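Local coordinates for ribokinase (Thermotoga maritima, PDB 1VM7), which probably catalyses the magnesium-dependent transfer of phosphate from ATP to O-5 of D-ribose, giving D-ribose 5-phosphate, as a homodimeric PfkB-family kinase, at residues 18-23 with 136-141; 72-77 with 130-135; 163-168 with 266-271; 171-176 with 191-196. One frame throughout, in Å; residues are numbered along the deposited sequence.

Interaction 1 of 4, residues 18-23 with 136-141; sequences SVVGSS and NTLSES
L138 reaches S18 and V20 through a single methyl, CD1, where the short helix 135-138 packs against the parallel core sheet of the PfkB ribokinase fold. CD1 lies 3.7 Å from S18 CB and 4.2 Å from V20 CG2, so one branch tip spans two residues on the same face of strand 17-20. The reach follows from the leucine torsions: CG is anti to the backbone N (chi1 -174°), which carries the isobutyl group off the helix toward the strand. S18 and S141 face each other at the strand's start, but their hydroxyls are modelled too close together, and the nature of that pairing is doubtful.

Farther out, strand 17-20 is fixed by backbone bonds from S18 and V20 to strand 143-146 and from V19 to strand 69-75. V20 also packs on L144 and L146. Beyond the strand, S22 OG bonds to E149 OE1 and G54 N, both predicted to belong to the ribose site. On the helical side a type I turn from L138 to S141 leads toward the next strand, with S141 N donating to L138 O at 3.0 Å. Within the turn, S139 OG folds back to N136 O, three residues earlier, at 2.6 Å, tilted 26° from that carbonyl plane.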
loop_
_atom_site.group_PDB
_atom_site.type_symbol
_atom_site.label_atom_id
_atom_site.label_comp_id
_atom_site.label_asym_id
_atom_site.label_seq_id
_atom_site.Cartn_x
_atom_site.Cartn_y
_atom_site.Cartn_z
ATOM N N SER A 18 8.686 -6.720 -28.989
ATOM C CA SER A 18 8.826 -5.710 -27.969
ATOM C C SER A 18 7.481 -5.435 -27.344
ATOM O O SER A 18 6.461 -5.420 -28.032
ATOM C CB SER A 18 9.347 -4.419 -28.566
ATOM O OG SER A 18 10.680 -4.568 -28.987
ATOM N N VAL A 19 7.473 -5.244 -26.030
ATOM C CA VAL A 19 6.305 -4.765 -25.315
ATOM C C VAL A 19 6.659 -3.364 -24.851
ATOM O O VAL A 19 7.759 -3.139 -24.360
ATOM C CB VAL A 19 5.897 -5.614 -24.044
ATOM C CG1 VAL A 19 4.620 -5.068 -23.449
ATOM C CG2 VAL A 19 5.693 -7.053 -24.362
ATOM N N VAL A 20 5.744 -2.420 -25.052
ATOM C CA VAL A 20 5.921 -1.078 -24.540
ATOM C C VAL A 20 4.725 -0.805 -23.634
ATOM O O VAL A 20 3.595 -0.719 -24.079
ATOM C CB VAL A 20 6.029 -0.030 -25.653
ATOM C CG1 VAL A 20 6.201 1.355 -25.035
ATOM C CG2 VAL A 20 7.203 -0.354 -26.598
ATOM N N GLY A 21 4.977 -0.702 -22.346
ATOM C CA GLY A 21 3.893 -0.649 -21.408
ATOM C C GLY A 21 4.263 -0.655 -19.939
ATOM O O GLY A 21 5.356 -0.271 -19.520
ATOM N N SER A 22 3.300 -1.101 -19.150
ATOM C CA SER A 22 3.235 -0.819 -17.739
ATOM C C SER A 22 3.815 -1.935 -16.841
ATOM O O SER A 22 3.744 -3.124 -17.159
ATOM C CB SER A 22 1.770 -0.606 -17.394
ATOM O OG SER A 22 1.047 -1.835 -17.617
ATOM N N SER A 23 4.425 -1.513 -15.735
ATOM C CA SER A 23 4.872 -2.394 -14.647
ATOM C C SER A 23 4.255 -1.865 -13.318
ATOM O O SER A 23 4.381 -0.677 -13.034
ATOM C CB SER A 23 6.387 -2.350 -14.460
ATOM O OG SER A 23 7.094 -2.778 -15.590
ATOM N N ASN A 136 15.545 3.743 -32.402
ATOM C CA ASN A 136 16.500 2.964 -33.176
ATOM C C ASN A 136 16.465 1.507 -32.703
ATOM O O ASN A 136 16.340 0.587 -33.499
ATOM N N THR A 137 16.545 1.306 -31.401
ATOM C CA THR A 137 16.452 -0.037 -30.840
ATOM C C THR A 137 15.083 -0.666 -31.086
ATOM O O THR A 137 14.995 -1.842 -31.400
ATOM C CB THR A 137 16.733 0.008 -29.359
ATOM O OG1 THR A 137 18.060 0.510 -29.189
ATOM C CG2 THR A 137 16.602 -1.368 -28.714
ATOM N N LEU A 138 14.017 0.117 -30.945
ATOM C CA LEU A 138 12.669 -0.405 -31.148
ATOM C C LEU A 138 12.455 -0.885 -32.581
ATOM O O LEU A 138 11.696 -1.818 -32.815
ATOM C CB LEU A 138 11.615 0.649 -30.817
ATOM C CG LEU A 138 10.182 0.101 -30.869
ATOM C CD1 LEU A 138 9.976 -0.928 -29.764
ATOM C CD2 LEU A 138 9.163 1.209 -30.754
ATOM N N SER A 139 13.131 -0.256 -33.535
ATOM C CA SER A 139 13.001 -0.657 -34.930
ATOM C C SER A 139 13.657 -2.016 -35.203
ATOM O O SER A 139 13.485 -2.590 -36.279
ATOM C CB SER A 139 13.573 0.419 -35.847
ATOM O OG SER A 139 14.979 0.512 -35.713
ATOM N N GLU A 140 14.414 -2.527 -34.233
ATOM C CA GLU A 140 14.954 -3.884 -34.336
ATOM C C GLU A 140 13.890 -4.964 -34.078
ATOM O O GLU A 140 14.140 -6.134 -34.322
ATOM C CB GLU A 140 16.189 -4.052 -33.433
ATOM C CG GLU A 140 17.407 -3.242 -33.947
ATOM C CD GLU A 140 18.683 -3.471 -33.146
ATOM O OE1 GLU A 140 18.595 -3.505 -31.903
ATOM N N SER A 141 12.712 -4.569 -33.594
ATOM C CA SER A 141 11.602 -5.496 -33.349
ATOM C C SER A 141 10.660 -5.601 -34.551
ATOM O O SER A 141 10.604 -4.703 -35.383
ATOM C CB SER A 141 10.796 -5.053 -32.112
ATOM O OG SER A 141 11.603 -5.047 -30.941
#

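Interaction 2 of 4, residues 72-77 with 130-135; sequences VTCIGN and KELIDW
L132 and I133 set their side-chain ends against C74 and V72, two residues on one face of strand 69-75. Just ahead of them, K130 opens a short 3-10 segment, and its NZ forms a salt bridge with E131 OE2 at 2.6 Å, meeting the carboxylate on its syn side but 32° out of its plane. L132 then points at the strand and brings CD1 to 3.7 Å from C74 SG, an apolar contact between a methyl and the thiol sulfur; the leucine also touches I97 on the neighbouring strand.

I133 divides its branches. The 3-10 turn is closed by its N, bonded to K130 O at 3.3 Å. With CG1 anti to the carbonyl carbon (chi1 -58°), that arm ends in CD1 4.1 Å from V72 CG1, the two side chains crossing at a slant. The connection thus packs against one face of the parallel core sheet of the ribokinase fold, in which 69-75 runs between strands 17-20 and 93-98. The other branch, I133 CG2, sits over the centre of the W135 ring, 3.5 Å above its plane.

D134 is the centre of an inverse gamma turn and the N-cap of helix 135-138, with OD1 accepting from T137 N. W135, in the first turn, packs on E157 and C158 of helix 152-161 and makes a cation-pi contact with R161.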
loop_
_atom_site.group_PDB
_atom_site.type_symbol
_atom_site.label_atom_id
_atom_site.label_comp_id
_atom_site.label_asym_id
_atom_site.label_seq_id
_atom_site.Cartn_x
_atom_site.Cartn_y
_atom_site.Cartn_z
ATOM N N VAL A 72 9.923 -2.250 -22.972
ATOM C CA VAL A 72 10.170 -0.863 -22.599
ATOM C C VAL A 72 9.130 -0.510 -21.566
ATOM O O VAL A 72 7.907 -0.620 -21.795
ATOM C CB VAL A 72 10.173 0.112 -23.803
ATOM C CG1 VAL A 72 10.503 1.538 -23.342
ATOM C CG2 VAL A 72 11.226 -0.347 -24.788
ATOM N N THR A 73 9.635 -0.133 -20.394
ATOM C CA THR A 73 8.760 0.133 -19.247
ATOM C C THR A 73 9.495 1.074 -18.303
ATOM O O THR A 73 10.711 1.090 -18.261
ATOM C CB THR A 73 8.307 -1.154 -18.487
ATOM O OG1 THR A 73 7.375 -0.812 -17.455
ATOM C CG2 THR A 73 9.475 -1.855 -17.824
ATOM N N CYS A 74 8.741 1.883 -17.574
ATOM C CA CYS A 74 9.321 2.759 -16.593
ATOM C C CYS A 74 9.066 2.236 -15.201
ATOM O O CYS A 74 7.924 1.992 -14.818
ATOM C CB CYS A 74 8.761 4.170 -16.718
ATOM S SG CYS A 74 9.656 5.135 -17.938
ATOM N N ILE A 75 10.142 2.093 -14.431
ATOM C CA ILE A 75 10.032 1.695 -13.044
ATOM C C ILE A 75 10.846 2.669 -12.231
ATOM O O ILE A 75 11.495 3.514 -12.785
ATOM C CB ILE A 75 10.492 0.243 -12.817
ATOM C CG1 ILE A 75 11.969 0.057 -13.237
ATOM C CG2 ILE A 75 9.578 -0.706 -13.605
ATOM C CD1 ILE A 75 12.404 -1.321 -13.267
ATOM N N GLY A 76 10.777 2.559 -10.915
ATOM C CA GLY A 76 11.408 3.524 -10.030
ATOM C C GLY A 76 12.828 3.125 -9.682
ATOM O O GLY A 76 13.476 2.342 -10.387
ATOM N N ASN A 77 13.317 3.669 -8.579
ATOM C CA ASN A 77 14.629 3.280 -8.037
ATOM C C ASN A 77 14.496 2.651 -6.659
ATOM O O ASN A 77 15.436 2.664 -5.868
ATOM C CB ASN A 77 15.591 4.465 -8.009
ATOM C CG ASN A 77 16.241 4.695 -9.342
ATOM O OD1 ASN A 77 16.929 3.807 -9.858
ATOM N ND2 ASN A 77 16.031 5.890 -9.927
ATOM N N LYS A 130 7.213 9.851 -24.896
ATOM C CA LYS A 130 7.706 9.546 -26.233
ATOM C C LYS A 130 9.199 9.835 -26.361
ATOM O O LYS A 130 9.886 9.115 -27.076
ATOM C CB LYS A 130 6.806 10.210 -27.293
ATOM C CG LYS A 130 6.748 11.733 -27.264
ATOM C CD LYS A 130 5.496 12.258 -27.976
ATOM C CE LYS A 130 5.739 13.628 -28.563
ATOM N NZ LYS A 130 6.395 14.558 -27.587
ATOM N N GLU A 131 9.689 10.797 -25.576
ATOM C CA GLU A 131 11.096 11.174 -25.523
ATOM C C GLU A 131 12.023 10.107 -24.933
ATOM O O GLU A 131 13.236 10.170 -25.120
ATOM C CB GLU A 131 11.208 12.464 -24.731
ATOM C CG GLU A 131 10.557 13.660 -25.439
ATOM C CD GLU A 131 9.061 13.758 -25.201
ATOM O OE1 GLU A 131 8.551 13.064 -24.278
ATOM O OE2 GLU A 131 8.397 14.529 -25.931
ATOM N N LEU A 132 11.467 9.146 -24.209
ATOM C CA LEU A 132 12.249 8.066 -23.614
ATOM C C LEU A 132 12.379 6.828 -24.515
ATOM O O LEU A 132 13.166 5.950 -24.228
ATOM C CB LEU A 132 11.593 7.632 -22.297
ATOM C CG LEU A 132 11.578 8.644 -21.158
ATOM C CD1 LEU A 132 11.185 7.930 -19.876
ATOM C CD2 LEU A 132 12.947 9.280 -20.995
ATOM N N ILE A 133 11.598 6.766 -25.588
ATOM C CA ILE A 133 11.593 5.612 -26.473
ATOM C C ILE A 133 12.853 5.620 -27.328
ATOM O O ILE A 133 13.106 6.564 -28.081
ATOM C CB ILE A 133 10.362 5.590 -27.444
ATOM C CG1 ILE A 133 9.017 5.609 -26.692
ATOM C CG2 ILE A 133 10.425 4.363 -28.359
ATOM C CD1 ILE A 133 8.852 4.487 -25.675
ATOM N N ASP A 134 13.633 4.553 -27.197
ATOM C CA ASP A 134 14.780 4.319 -28.041
ATOM C C ASP A 134 14.286 3.764 -29.368
ATOM O O ASP A 134 14.184 2.542 -29.536
ATOM C CB ASP A 134 15.661 3.307 -27.347
ATOM C CG ASP A 134 16.962 3.132 -28.019
ATOM O OD1 ASP A 134 17.068 3.438 -29.233
ATOM O OD2 ASP A 134 17.882 2.681 -27.303
ATOM N N TRP A 135 13.951 4.661 -30.292
ATOM C CA TRP A 135 13.331 4.282 -31.563
ATOM C C TRP A 135 14.252 3.443 -32.441
ATOM O O TRP A 135 13.801 2.576 -33.191
ATOM C CB TRP A 135 12.938 5.516 -32.393
ATOM C CG TRP A 135 11.841 6.284 -31.802
ATOM C CD1 TRP A 135 11.921 7.534 -31.250
ATOM C CD2 TRP A 135 10.477 5.861 -31.664
ATOM N NE1 TRP A 135 10.684 7.917 -30.779
ATOM C CE2 TRP A 135 9.785 6.904 -31.009
ATOM C CE3 TRP A 135 9.780 4.696 -32.013
ATOM C CZ2 TRP A 135 8.420 6.826 -30.708
ATOM C CZ3 TRP A 135 8.429 4.615 -31.714
ATOM C CH2 TRP A 135 7.760 5.676 -31.070
#

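Interaction 3 of 4, residues 163-168 with 266-271; sequences NGIVIF and VALSEG
I165 and I167 meet L268 at one methyl, and the contact between the segments is apolar throughout. L268 CD1 is 4.4 Å from I165 CG2 and 4.3 Å from I167 CD1, so a branch methyl of one isoleucine and the chain end of the other approach the same leucine tip. The two isoleucines stand two residues apart on strand 165-168 and so share a sheet face. With CG anti to the carbonyl carbon (chi1 -61°), the leucine extends from helix 256-269 toward them. I143 and Y186, on the flanking strands, and A277 of helix 274-288 also touch L268.

Hydrogen bonds serve each element separately. The strand bonds to strand 143-146 through the backbone of I165 and I167, and V166 N donates to D185 OD2. The helix ends in a Schellman motif: G271, at positive phi, gives its N to L268 O at 2.9 Å, and K272 N turns back to A267 O. E270, which follows the helix, forms a salt bridge with R301.

Helix 256-269, which carries the predicted catalytic base D258 near its start, is therefore seated on the sheet at this end by dispersion and burial of hydrocarbon, which set closeness without imposing a precise direction.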
loop_
_atom_site.group_PDB
_atom_site.type_symbol
_atom_site.label_atom_id
_atom_site.label_comp_id
_atom_site.label_asym_id
_atom_site.label_seq_id
_atom_site.Cartn_x
_atom_site.Cartn_y
_atom_site.Cartn_z
ATOM N N ASN A 163 7.316 0.118 -37.618
ATOM C CA ASN A 163 7.321 -0.731 -38.795
ATOM C C ASN A 163 7.369 -2.174 -38.285
ATOM O O ASN A 163 8.421 -2.691 -37.898
ATOM C CB ASN A 163 8.485 -0.402 -39.724
ATOM C CG ASN A 163 8.288 -0.967 -41.107
ATOM O OD1 ASN A 163 7.174 -1.355 -41.474
ATOM N ND2 ASN A 163 9.367 -1.029 -41.886
ATOM N N GLY A 164 6.194 -2.785 -38.242
ATOM C CA GLY A 164 6.020 -4.140 -37.786
ATOM C C GLY A 164 4.571 -4.362 -37.411
ATOM O O GLY A 164 3.712 -3.523 -37.679
ATOM N N ILE A 165 4.300 -5.506 -36.801
ATOM C CA ILE A 165 2.952 -5.849 -36.386
ATOM C C ILE A 165 2.665 -5.151 -35.061
ATOM O O ILE A 165 3.415 -5.282 -34.100
ATOM C CB ILE A 165 2.766 -7.381 -36.311
ATOM C CG1 ILE A 165 2.908 -7.973 -37.719
ATOM C CG2 ILE A 165 1.423 -7.740 -35.714
ATOM C CD1 ILE A 165 3.293 -9.419 -37.721
ATOM N N VAL A 166 1.601 -4.354 -35.060
ATOM C CA VAL A 166 1.188 -3.571 -33.914
ATOM C C VAL A 166 -0.090 -4.198 -33.344
ATOM O O VAL A 166 -1.120 -4.283 -34.040
ATOM C CB VAL A 166 0.944 -2.086 -34.282
ATOM C CG1 VAL A 166 0.537 -1.257 -33.046
ATOM C CG2 VAL A 166 2.172 -1.490 -34.934
ATOM N N ILE A 167 0.036 -4.657 -32.089
ATOM C CA ILE A 167 -1.025 -5.263 -31.305
ATOM C C ILE A 167 -1.339 -4.309 -30.153
ATOM O O ILE A 167 -0.460 -4.009 -29.352
ATOM C CB ILE A 167 -0.581 -6.609 -30.709
ATOM C CG1 ILE A 167 -0.207 -7.585 -31.837
ATOM C CG2 ILE A 167 -1.682 -7.162 -29.817
ATOM C CD1 ILE A 167 0.642 -8.799 -31.437
ATOM N N PHE A 168 -2.587 -3.827 -30.095
ATOM C CA PHE A 168 -3.030 -2.877 -29.064
ATOM C C PHE A 168 -4.178 -3.472 -28.230
ATOM O O PHE A 168 -5.235 -3.804 -28.739
ATOM C CB PHE A 168 -3.439 -1.553 -29.705
ATOM C CG PHE A 168 -4.056 -0.576 -28.750
ATOM C CD1 PHE A 168 -3.394 -0.184 -27.615
ATOM C CD2 PHE A 168 -5.319 -0.039 -29.002
ATOM C CE1 PHE A 168 -3.963 0.714 -26.746
ATOM C CE2 PHE A 168 -5.887 0.862 -28.145
ATOM C CZ PHE A 168 -5.222 1.242 -27.010
ATOM N N VAL A 266 3.777 -14.579 -29.468
ATOM C CA VAL A 266 4.778 -15.659 -29.584
ATOM C C VAL A 266 4.520 -16.536 -30.786
ATOM O O VAL A 266 5.444 -16.864 -31.518
ATOM C CB VAL A 266 4.815 -16.561 -28.293
ATOM C CG1 VAL A 266 5.585 -17.878 -28.524
ATOM C CG2 VAL A 266 5.448 -15.805 -27.131
ATOM N N ALA A 267 3.260 -16.918 -30.975
ATOM C CA ALA A 267 2.847 -17.714 -32.115
ATOM C C ALA A 267 3.127 -17.015 -33.458
ATOM O O ALA A 267 3.789 -17.571 -34.335
ATOM C CB ALA A 267 1.410 -18.049 -31.977
ATOM N N LEU A 268 2.674 -15.778 -33.598
ATOM C CA LEU A 268 3.007 -15.001 -34.780
ATOM C C LEU A 268 4.525 -14.965 -35.007
ATOM O O LEU A 268 4.980 -15.133 -36.129
ATOM C CB LEU A 268 2.473 -13.574 -34.658
ATOM C CG LEU A 268 0.949 -13.355 -34.524
ATOM C CD1 LEU A 268 0.611 -11.870 -34.517
ATOM C CD2 LEU A 268 0.192 -14.064 -35.645
ATOM N N SER A 269 5.288 -14.738 -33.932
ATOM C CA SER A 269 6.736 -14.646 -34.020
ATOM C C SER A 269 7.316 -15.912 -34.606
ATOM O O SER A 269 8.277 -15.844 -35.342
ATOM C CB SER A 269 7.353 -14.362 -32.646
ATOM O OG SER A 269 7.314 -15.498 -31.793
ATOM N N GLU A 270 6.715 -17.054 -34.294
ATOM C CA GLU A 270 7.153 -18.349 -34.807
ATOM C C GLU A 270 6.559 -18.720 -36.168
ATOM O O GLU A 270 6.721 -19.855 -36.626
ATOM C CB GLU A 270 6.821 -19.431 -33.786
ATOM C CG GLU A 270 7.593 -19.268 -32.501
ATOM C CD GLU A 270 7.075 -20.137 -31.386
ATOM O OE1 GLU A 270 6.198 -20.990 -31.633
ATOM O OE2 GLU A 270 7.547 -19.970 -30.256
ATOM N N GLY A 271 5.887 -17.772 -36.813
ATOM C CA GLY A 271 5.411 -17.942 -38.176
ATOM C C GLY A 271 4.070 -18.635 -38.262
ATOM O O GLY A 271 3.681 -19.101 -39.327
#

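Interaction 4 of 4, residues 171-176 with 191-196; sequences APAQGI and EKEIEA
This is a van der Waals contact between a loop and the opening turns of a helix, made by two loop alanines against E193 and A196: residues 171-176, in the connection from strand 165-168 to strand 186-187, lie against helix 191-202. A173 and E193 form its centre, with CA atoms 5.5 Å apart. A173 points its CB at the helix, 4.2 Å from E193 CG and 4.1 Å from A196 CB. The two helix residues are three apart, so both project from the same side, and the alanine methyl rests on the surface between them.

E193 continues the contact along the loop. Its CG is anti to the carbonyl carbon (chi1 -68°) and the chain stays extended beyond it, which carries the carboxylate to A171. There OE2 comes 3.1 Å from A171 CB and 3.3 Å from A171 CA, a tight approach of a carboxylate oxygen to carbon, with no hydrogen bond between them. E193 also has its backbone N bonded to the side chain of N190, a predicted ATP ligand, which ties this residue to the start of the helix.

The loop's shape rests on the cis peptide between A171 and P172 and on N148, whose ND2 bonds to P172 O. Farther along the loop, I176 packs on P170 and F181, while the helix turns E191 and I194 to helix 208-217, where I194 meets V208 and A211.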
loop_
_atom_site.group_PDB
_atom_site.type_symbol
_atom_site.label_atom_id
_atom_site.label_comp_id
_atom_site.label_asym_id
_atom_site.label_seq_id
_atom_site.Cartn_x
_atom_site.Cartn_y
_atom_site.Cartn_z
ATOM N N ALA A 171 -6.823 -1.598 -22.869
ATOM C CA ALA A 171 -7.116 -1.900 -21.477
ATOM C C ALA A 171 -6.343 -0.944 -20.545
ATOM O O ALA A 171 -5.121 -0.903 -20.585
ATOM C CB ALA A 171 -6.747 -3.334 -21.205
ATOM N N PRO A 172 -7.043 -0.115 -19.758
ATOM C CA PRO A 172 -8.484 0.152 -19.812
ATOM C C PRO A 172 -8.866 0.863 -21.086
ATOM O O PRO A 172 -8.022 1.465 -21.737
ATOM C CB PRO A 172 -8.716 1.128 -18.641
ATOM C CG PRO A 172 -7.370 1.752 -18.389
ATOM C CD PRO A 172 -6.395 0.658 -18.679
ATOM N N ALA A 173 -10.155 0.862 -21.378
ATOM C CA ALA A 173 -10.658 1.410 -22.609
ATOM C C ALA A 173 -10.742 2.926 -22.570
ATOM O O ALA A 173 -10.912 3.562 -23.604
ATOM C CB ALA A 173 -12.013 0.851 -22.912
ATOM N N GLN A 174 -10.646 3.536 -21.399
ATOM C CA GLN A 174 -10.809 4.983 -21.366
ATOM C C GLN A 174 -9.502 5.737 -21.684
ATOM O O GLN A 174 -8.406 5.242 -21.463
ATOM C CB GLN A 174 -11.507 5.456 -20.094
ATOM C CG GLN A 174 -10.944 5.018 -18.756
ATOM C CD GLN A 174 -11.851 5.540 -17.603
ATOM N N GLY A 175 -9.663 6.925 -22.266
ATOM C CA GLY A 175 -8.565 7.814 -22.620
ATOM C C GLY A 175 -7.912 7.513 -23.954
ATOM O O GLY A 175 -6.799 7.969 -24.213
ATOM N N ILE A 176 -8.569 6.714 -24.788
ATOM C CA ILE A 176 -8.027 6.332 -26.087
ATOM C C ILE A 176 -8.512 7.303 -27.127
ATOM O O ILE A 176 -9.669 7.636 -27.152
ATOM C CB ILE A 176 -8.448 4.900 -26.463
ATOM C CG1 ILE A 176 -7.909 3.934 -25.404
ATOM C CG2 ILE A 176 -7.950 4.550 -27.886
ATOM C CD1 ILE A 176 -8.333 2.527 -25.571
ATOM N N GLU A 191 -14.850 -8.110 -23.739
ATOM C CA GLU A 191 -16.236 -7.803 -24.059
ATOM C C GLU A 191 -16.695 -6.459 -23.487
ATOM O O GLU A 191 -17.384 -5.683 -24.157
ATOM C CB GLU A 191 -17.149 -8.928 -23.600
ATOM C CG GLU A 191 -18.583 -8.713 -24.035
ATOM C CD GLU A 191 -19.360 -9.994 -24.154
ATOM O OE1 GLU A 191 -18.908 -11.028 -23.606
ATOM O OE2 GLU A 191 -20.410 -9.950 -24.817
ATOM N N LYS A 192 -16.284 -6.169 -22.259
ATOM C CA LYS A 192 -16.585 -4.868 -21.645
ATOM C C LYS A 192 -15.876 -3.744 -22.393
ATOM O O LYS A 192 -16.440 -2.680 -22.592
ATOM C CB LYS A 192 -16.190 -4.824 -20.161
ATOM C CG LYS A 192 -17.120 -5.688 -19.277
ATOM C CD LYS A 192 -17.455 -5.043 -17.924
ATOM C CE LYS A 192 -18.546 -5.840 -17.191
ATOM N NZ LYS A 192 -19.482 -4.939 -16.419
ATOM N N GLU A 193 -14.634 -3.977 -22.804
ATOM C CA GLU A 193 -13.913 -2.977 -23.560
ATOM C C GLU A 193 -14.516 -2.670 -24.924
ATOM O O GLU A 193 -14.667 -1.505 -25.287
ATOM C CB GLU A 193 -12.468 -3.351 -23.700
ATOM C CG GLU A 193 -11.748 -3.286 -22.350
ATOM C CD GLU A 193 -10.464 -4.068 -22.335
ATOM O OE1 GLU A 193 -10.195 -4.785 -23.309
ATOM O OE2 GLU A 193 -9.733 -3.960 -21.332
ATOM N N ILE A 194 -14.886 -3.695 -25.682
ATOM C CA ILE A 194 -15.397 -3.433 -27.004
ATOM C C ILE A 194 -16.718 -2.629 -26.909
ATOM O O ILE A 194 -16.995 -1.781 -27.765
ATOM C CB ILE A 194 -15.497 -4.694 -27.902
ATOM C CG1 ILE A 194 -15.533 -4.247 -29.378
ATOM C CG2 ILE A 194 -16.707 -5.536 -27.547
ATOM C CD1 ILE A 194 -15.385 -5.350 -30.421
ATOM N N GLU A 195 -17.488 -2.879 -25.846
ATOM C CA GLU A 195 -18.703 -2.149 -25.559
ATOM C C GLU A 195 -18.414 -0.671 -25.348
ATOM O O GLU A 195 -19.031 0.203 -25.999
ATOM C CB GLU A 195 -19.390 -2.699 -24.308
ATOM C CG GLU A 195 -20.283 -3.896 -24.577
ATOM C CD GLU A 195 -20.980 -4.441 -23.320
ATOM O OE1 GLU A 195 -22.033 -3.860 -22.920
ATOM O OE2 GLU A 195 -20.486 -5.462 -22.765
ATOM N N ALA A 196 -17.519 -0.398 -24.403
ATOM C CA ALA A 196 -17.143 0.961 -24.087
ATOM C C ALA A 196 -16.607 1.665 -25.348
ATOM O O ALA A 196 -17.036 2.768 -25.703
ATOM C CB ALA A 196 -16.127 0.989 -23.012
#

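Overall arrangement
Interactions 1 and 2 adjoin, their centres about 9 Å apart, and interaction 2 is nested along the chain inside the loop closed by interaction 1. Neighbouring strands 17-20 and 69-75 join them, V19 O lying 2.7 Å from V72 N, and just past the first strand S23 OG is 2.7 Å from T73 OG1. Interaction 3 reaches the same sheet about 12 Å from interaction 1 between centres. Interaction 4, nested within interaction 3, touches it where F168 CZ lies 3.7 Å from I176 CD1, although their centres are about 22 Å apart. Two contacts border the predicted ligand sites: segment 18-23 through S22, and interaction 4, where A171 and E193 are each about 3 Å, between side chains, from K53 and N190 respectively.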